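Local coordinates for isochorismatase family protein family (Burkholderia thailandensis, PDB 3TXY) that is of unknown function but belongs to the isochorismatase-like cysteine hydrolase family, which suggests a hydrolase activity, at residues A15-D20 and P55-H60; V102-H107 and T115-Q120. One frame throughout, in Å; residues are numbered along the deposited sequence.

Interaction 1 of 2, residues A15-D20 and P55-H60; sequences ALVAID and PVIFVH
Strands 15-19 and 56-60 run parallel, their axes 4.7 Å apart at closest and 14° from alignment. Five backbone hydrogen bonds join them, passing back and forth between the strands. Leu16 N gives to Pro55 O, and Ile57 N gives to Leu16 O. Ala18 N gives to Ile57 O at 2.9 Å, nearly along the C=O axis. Val59 N meets Ala18 O in the same way. The last bond, Asp20 N to Val59 O, is short, 2.8 Å, but the least straight of the five (N-H...O 145°). Asp20 N stands above the Val59 carbonyl plane. Asp20 itself has left the strand with a left-handed backbone. A water donates to both Ala18 O and Val59 O, so each carbonyl serves two donors.

One face carries Val17, Ile19, Ile57 and Val59. Val17 and Ile57 lie side by side, with Val17 CG2 4.1 Å from Ile57 CD1. Val59 CG2 lies 3.9 Å from Ile19 CD1 and also touches Val17 CG1, bridging two residues of the other strand. On the opposite face Leu16, with CG anti to its backbone N, runs alongside Val56 and touches Val56 CG1 with its CD2. The small Ala18 sets its CB 3.8 Å from Phe58 CD1, approaching the ring obliquely. Helix 35-51 joins the strands and covers this face, completing a beta-alpha-beta crossover of the family's alpha/beta fold.

Asp20 CG lies beside its backbone N (chi1 -74°). OD1 is hydrogen-bonded to Thr61 OG1, and OD2 forms a salt bridge with Lys106 NZ. Apolar side chains thus line both faces of this strand pair, while the C-terminal ends of the strands hold a fixed, probably ionised carboxylate. The Asp20-Lys106 pair is consistent with the Asp and Lys of the family's active site.

Interaction 2 of 2, residues V102-H107 and T115-Q120; sequences VVVTKH and TDLDVQ
An ST turn leads into helix 117-123 where the chain returns from strand 102-106. Thr115 OG1 accepts from Leu117 N at 3.0 Å in a nearly straight bond. The chi1 of 81° puts OG1 between the backbone N and the carbonyl carbon, within reach of that N-H. OG1 also hydrogen-bonds to Ala111 O, so the preceding loop grips the hydroxyl as well.

Val104 is the centre of the apolar contact. Its CG1 is anti to the backbone N and presses on Thr115 CB at 3.6 Å, the two side chains crossing at about a right angle. Thr115 CG2 turns the other way, toward Thr105 O and Lys106 CB. At the far end, Val102 and Gln120 meet tip to tip. Val102 CG1 sits over the amide group, 3.6 Å from Gln120 CD and equally far from OE1 and NE2.

No direct hydrogen bond joins the segments. Asp116 is at the N-cap position, but its side chain makes no capping bond. With chi1 at 64°, the carboxylate turns to the strand and to Gln120. One water donates to Asp116 OD2 and to Val103 O, both at 2.6 Å. A second accepts from Thr105 N and donates to Asp116 OD1. Gln120 NE2 also gives to Asp116 OD2 at 3.0 Å, from above the carboxylate plane. The Asp116 and Val104 side chains pass in opposite directions, OD1 3.6 Å from Val104 CG2. Both carboxylate oxygens are engaged, which would tend to keep the group charged.

Strand 102-106 is the outermost on this side of the chain's parallel sheet, with strand 56-61 as its neighbour. Val102 and Val104 also touch Ile57 there. Helix 117-123 lies over the same face, and Gln120 OE1 bonds to Arg124 just beyond it.

In the fold
Strand 56-61 stands between the two contacts in the sheet, next to strand 14-19 on one side and strand 102-106 on the other. Interaction 1 is deep in the core and built on direct backbone bonding. Interaction 2 lies farther out, is partly buried, and joins an outer strand to a helix by side-chain packing and water. Their centres are 9 Å apart. Phe58 N probably bonds to Val102 O, and Ile57 CG2 packs on Val104 CG2. At the C-terminal ends of the strands, the Asp20-Lys106 salt bridge ties the two contacts together. A hydrogen bond between His60 NE2 and Thr105 OG1 adds to it.

Interaction 1 of 2, residues A15-D20 and P55-H60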
loop_
_atom_site.group_PDB
_atom_site.type_symbol
_atom_site.label_atom_id
_atom_site.label_comp_id
_atom_site.label_asym_id
_atom_site.label_seq_id
_atom_site.Cartn_x
_atom_site.Cartn_y
_atom_site.Cartn_z
ATOM N N ALA A 15 17.961 8.384 -4.350
ATOM C CA ALA A 15 17.806 7.610 -5.572
ATOM C C ALA A 15 16.519 7.961 -6.318
ATOM O O ALA A 15 15.505 8.341 -5.711
ATOM C CB ALA A 15 17.826 6.116 -5.246
ATOM N N LEU A 16 16.586 7.837 -7.645
ATOM C CA LEU A 16 15.427 7.947 -8.537
ATOM C C LEU A 16 14.900 6.533 -8.775
ATOM O O LEU A 16 15.658 5.649 -9.150
ATOM C CB LEU A 16 15.818 8.576 -9.886
ATOM C CG LEU A 16 14.676 8.922 -10.858
ATOM C CD1 LEU A 16 13.779 10.043 -10.342
ATOM C CD2 LEU A 16 15.244 9.318 -12.222
ATOM N N VAL A 17 13.607 6.321 -8.531
ATOM C CA VAL A 17 12.969 5.018 -8.725
ATOM C C VAL A 17 11.764 5.218 -9.645
ATOM O O VAL A 17 10.849 5.962 -9.308
ATOM C CB VAL A 17 12.505 4.411 -7.388
ATOM C CG1 VAL A 17 11.788 3.070 -7.613
ATOM C CG2 VAL A 17 13.707 4.239 -6.464
ATOM N N ALA A 18 11.792 4.577 -10.809
ATOM C CA ALA A 18 10.804 4.797 -11.863
ATOM C C ALA A 18 10.018 3.520 -12.094
ATOM O O ALA A 18 10.612 2.471 -12.385
ATOM C CB ALA A 18 11.522 5.198 -13.155
ATOM N N ILE A 19 8.689 3.594 -11.974
ATOM C CA ILE A 19 7.846 2.388 -11.975
ATOM C C ILE A 19 7.174 2.121 -13.316
ATOM O O ILE A 19 6.408 2.946 -13.797
ATOM C CB ILE A 19 6.730 2.484 -10.910
ATOM C CG1 ILE A 19 7.279 2.789 -9.505
ATOM C CG2 ILE A 19 5.928 1.192 -10.895
ATOM C CD1 ILE A 19 8.331 1.806 -9.016
ATOM N N ASP A 20 7.465 0.944 -13.888
ATOM C CA ASP A 20 6.703 0.314 -14.985
ATOM C C ASP A 20 6.682 1.144 -16.278
ATOM O O ASP A 20 5.698 1.129 -17.015
ATOM C CB ASP A 20 5.268 -0.031 -14.561
ATOM C CG ASP A 20 5.201 -1.229 -13.642
ATOM O OD1 ASP A 20 6.155 -2.036 -13.624
ATOM O OD2 ASP A 20 4.193 -1.365 -12.929
ATOM N N PRO A 55 22.111 6.975 -7.775
ATOM C CA PRO A 55 21.551 5.818 -8.472
ATOM C C PRO A 55 20.207 6.079 -9.127
ATOM O O PRO A 55 19.358 6.793 -8.567
ATOM C CB PRO A 55 21.394 4.750 -7.374
ATOM C CG PRO A 55 21.632 5.421 -6.081
ATOM C CD PRO A 55 22.248 6.755 -6.322
ATOM N N VAL A 56 20.028 5.468 -10.301
ATOM C CA VAL A 56 18.762 5.468 -11.024
ATOM C C VAL A 56 18.268 4.023 -11.132
ATOM O O VAL A 56 18.983 3.148 -11.613
ATOM C CB VAL A 56 18.902 6.089 -12.423
ATOM C CG1 VAL A 56 17.551 6.029 -13.151
ATOM C CG2 VAL A 56 19.417 7.520 -12.284
ATOM N N ILE A 57 17.048 3.799 -10.655
ATOM C CA ILE A 57 16.522 2.466 -10.507
ATOM C C ILE A 57 15.264 2.369 -11.320
ATOM O O ILE A 57 14.286 3.071 -11.050
ATOM C CB ILE A 57 16.208 2.117 -9.044
ATOM C CG1 ILE A 57 17.460 2.299 -8.179
ATOM C CG2 ILE A 57 15.691 0.689 -8.979
ATOM C CD1 ILE A 57 17.196 2.112 -6.703
ATOM N N PHE A 58 15.328 1.543 -12.359
ATOM C CA PHE A 58 14.207 1.341 -13.240
ATOM C C PHE A 58 13.534 0.022 -12.958
ATOM O O PHE A 58 14.163 -1.049 -13.044
ATOM C CB PHE A 58 14.643 1.365 -14.695
ATOM C CG PHE A 58 15.156 2.701 -15.160
ATOM C CD1 PHE A 58 14.290 3.769 -15.331
ATOM C CD2 PHE A 58 16.497 2.885 -15.448
ATOM C CE1 PHE A 58 14.755 5.001 -15.783
ATOM C CE2 PHE A 58 16.960 4.099 -15.902
ATOM C CZ PHE A 58 16.087 5.169 -16.056
ATOM N N VAL A 59 12.237 0.115 -12.661
ATOM C CA VAL A 59 11.432 -1.026 -12.278
ATOM C C VAL A 59 10.502 -1.425 -13.432
ATOM O O VAL A 59 9.825 -0.582 -14.022
ATOM C CB VAL A 59 10.583 -0.692 -11.032
ATOM C CG1 VAL A 59 9.657 -1.847 -10.658
ATOM C CG2 VAL A 59 11.468 -0.302 -9.852
ATOM N N HIS A 60 10.431 -2.709 -13.728
ATOM C CA HIS A 60 9.450 -3.194 -14.682
ATOM C C HIS A 60 8.813 -4.432 -14.138
ATOM O O HIS A 60 9.352 -5.071 -13.239
ATOM C CB HIS A 60 10.056 -3.416 -16.080
ATOM C CG HIS A 60 11.045 -4.534 -16.148
ATOM N ND1 HIS A 60 11.086 -5.391 -17.186
ATOM C CD2 HIS A 60 12.053 -4.925 -15.279
ATOM C CE1 HIS A 60 12.061 -6.293 -16.984
ATOM N NE2 HIS A 60 12.655 -6.011 -15.828
HETATM O O HOH W 1 10.447 1.919 -15.134
#

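Interaction 2 of 2, residues V102-H107 and T115-Q120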
loop_
_atom_site.group_PDB
_atom_site.type_symbol
_atom_site.label_atom_id
_atom_site.label_comp_id
_atom_site.label_asym_id
_atom_site.label_seq_id
_atom_site.Cartn_x
_atom_site.Cartn_y
_atom_site.Cartn_z
ATOM N N VAL A 102 20.279 0.546 -12.386
ATOM C CA VAL A 102 19.775 -0.580 -11.636
ATOM C C VAL A 102 18.453 -0.962 -12.252
ATOM O O VAL A 102 17.608 -0.107 -12.418
ATOM C CB VAL A 102 19.602 -0.201 -10.175
ATOM C CG1 VAL A 102 19.093 -1.397 -9.366
ATOM C CG2 VAL A 102 20.926 0.311 -9.633
ATOM N N VAL A 103 18.308 -2.231 -12.638
ATOM C CA VAL A 103 17.032 -2.754 -13.165
ATOM C C VAL A 103 16.420 -3.718 -12.145
ATOM O O VAL A 103 17.051 -4.702 -11.759
ATOM C CB VAL A 103 17.206 -3.459 -14.540
ATOM C CG1 VAL A 103 15.910 -4.166 -14.958
ATOM C CG2 VAL A 103 17.623 -2.456 -15.606
ATOM N N VAL A 104 15.203 -3.406 -11.706
ATOM C CA VAL A 104 14.460 -4.222 -10.741
ATOM C C VAL A 104 13.260 -4.809 -11.443
ATOM O O VAL A 104 12.517 -4.082 -12.109
ATOM C CB VAL A 104 13.983 -3.371 -9.558
ATOM C CG1 VAL A 104 13.004 -4.171 -8.670
ATOM C CG2 VAL A 104 15.186 -2.831 -8.788
ATOM N N THR A 105 13.059 -6.111 -11.279
ATOM C CA THR A 105 11.944 -6.808 -11.926
ATOM C C THR A 105 10.945 -7.258 -10.878
ATOM O O THR A 105 11.306 -7.952 -9.932
ATOM C CB THR A 105 12.426 -8.028 -12.718
ATOM O OG1 THR A 105 13.416 -7.611 -13.652
ATOM C CG2 THR A 105 11.264 -8.697 -13.475
ATOM N N LYS A 106 9.695 -6.840 -11.030
ATOM C CA LYS A 106 8.651 -7.206 -10.060
ATOM C C LYS A 106 7.551 -8.028 -10.722
ATOM O O LYS A 106 7.437 -8.063 -11.959
ATOM C CB LYS A 106 8.073 -5.947 -9.379
ATOM C CG LYS A 106 7.285 -5.008 -10.285
ATOM C CD LYS A 106 6.797 -3.768 -9.545
ATOM C CE LYS A 106 6.136 -2.762 -10.485
ATOM N NZ LYS A 106 4.701 -3.093 -10.782
ATOM N N HIS A 107 6.733 -8.666 -9.887
ATOM C CA HIS A 107 5.650 -9.560 -10.338
ATOM C C HIS A 107 4.293 -9.204 -9.764
ATOM O O HIS A 107 3.415 -10.068 -9.682
ATOM C CB HIS A 107 5.944 -11.021 -9.961
ATOM C CG HIS A 107 7.325 -11.506 -10.340
ATOM N ND1 HIS A 107 7.774 -11.516 -11.617
ATOM C CD2 HIS A 107 8.331 -12.094 -9.562
ATOM C CE1 HIS A 107 9.023 -12.032 -11.644
ATOM N NE2 HIS A 107 9.350 -12.404 -10.386
ATOM N N THR A 115 11.542 -8.606 -4.824
ATOM C CA THR A 115 12.568 -7.880 -5.596
ATOM C C THR A 115 13.794 -7.604 -4.763
ATOM O O THR A 115 13.803 -7.853 -3.544
ATOM C CB THR A 115 12.088 -6.534 -6.176
ATOM O OG1 THR A 115 12.143 -5.505 -5.179
ATOM C CG2 THR A 115 10.666 -6.611 -6.795
ATOM N N ASP A 116 14.816 -7.073 -5.433
ATOM C CA ASP A 116 16.015 -6.569 -4.771
ATOM C C ASP A 116 16.025 -5.060 -4.558
ATOM O O ASP A 116 17.081 -4.487 -4.330
ATOM C CB ASP A 116 17.298 -7.014 -5.509
ATOM C CG ASP A 116 17.436 -6.450 -6.922
ATOM O OD1 ASP A 116 16.419 -5.973 -7.528
ATOM O OD2 ASP A 116 18.589 -6.512 -7.444
ATOM N N LEU A 117 14.871 -4.397 -4.618
ATOM C CA LEU A 117 14.852 -2.940 -4.475
ATOM C C LEU A 117 15.423 -2.489 -3.119
ATOM O O LEU A 117 16.302 -1.638 -3.061
ATOM C CB LEU A 117 13.440 -2.383 -4.668
ATOM C CG LEU A 117 13.268 -0.860 -4.497
ATOM C CD1 LEU A 117 14.179 -0.086 -5.442
ATOM C CD2 LEU A 117 11.818 -0.491 -4.746
ATOM N N ASP A 118 14.934 -3.057 -2.038
ATOM C CA ASP A 118 15.420 -2.633 -0.731
ATOM C C ASP A 118 16.916 -2.944 -0.575
ATOM O O ASP A 118 17.686 -2.124 -0.073
ATOM C CB ASP A 118 14.611 -3.249 0.384
ATOM C CG ASP A 118 14.952 -2.654 1.717
ATOM O OD1 ASP A 118 14.637 -1.461 1.931
ATOM O OD2 ASP A 118 15.600 -3.371 2.518
ATOM N N VAL A 119 17.322 -4.137 -0.999
ATOM C CA VAL A 119 18.746 -4.496 -1.013
ATOM C C VAL A 119 19.606 -3.439 -1.766
ATOM O O VAL A 119 20.685 -3.018 -1.302
ATOM C CB VAL A 119 18.948 -5.915 -1.617
ATOM C CG1 VAL A 119 20.379 -6.089 -2.153
ATOM C CG2 VAL A 119 18.627 -6.981 -0.577
ATOM N N GLN A 120 19.126 -3.006 -2.934
ATOM C CA GLN A 120 19.871 -2.023 -3.745
ATOM C C GLN A 120 19.942 -0.688 -3.019
ATOM O O GLN A 120 20.992 -0.064 -2.940
ATOM C CB GLN A 120 19.194 -1.814 -5.121
ATOM C CG GLN A 120 19.256 -3.024 -6.057
ATOM C CD GLN A 120 20.616 -3.260 -6.685
ATOM O OE1 GLN A 120 21.540 -2.473 -6.524
ATOM N NE2 GLN A 120 20.741 -4.371 -7.424
HETATM O O HOH W 2 18.520 -5.830 -9.922
HETATM O O HOH W 3 14.902 -7.320 -9.401
#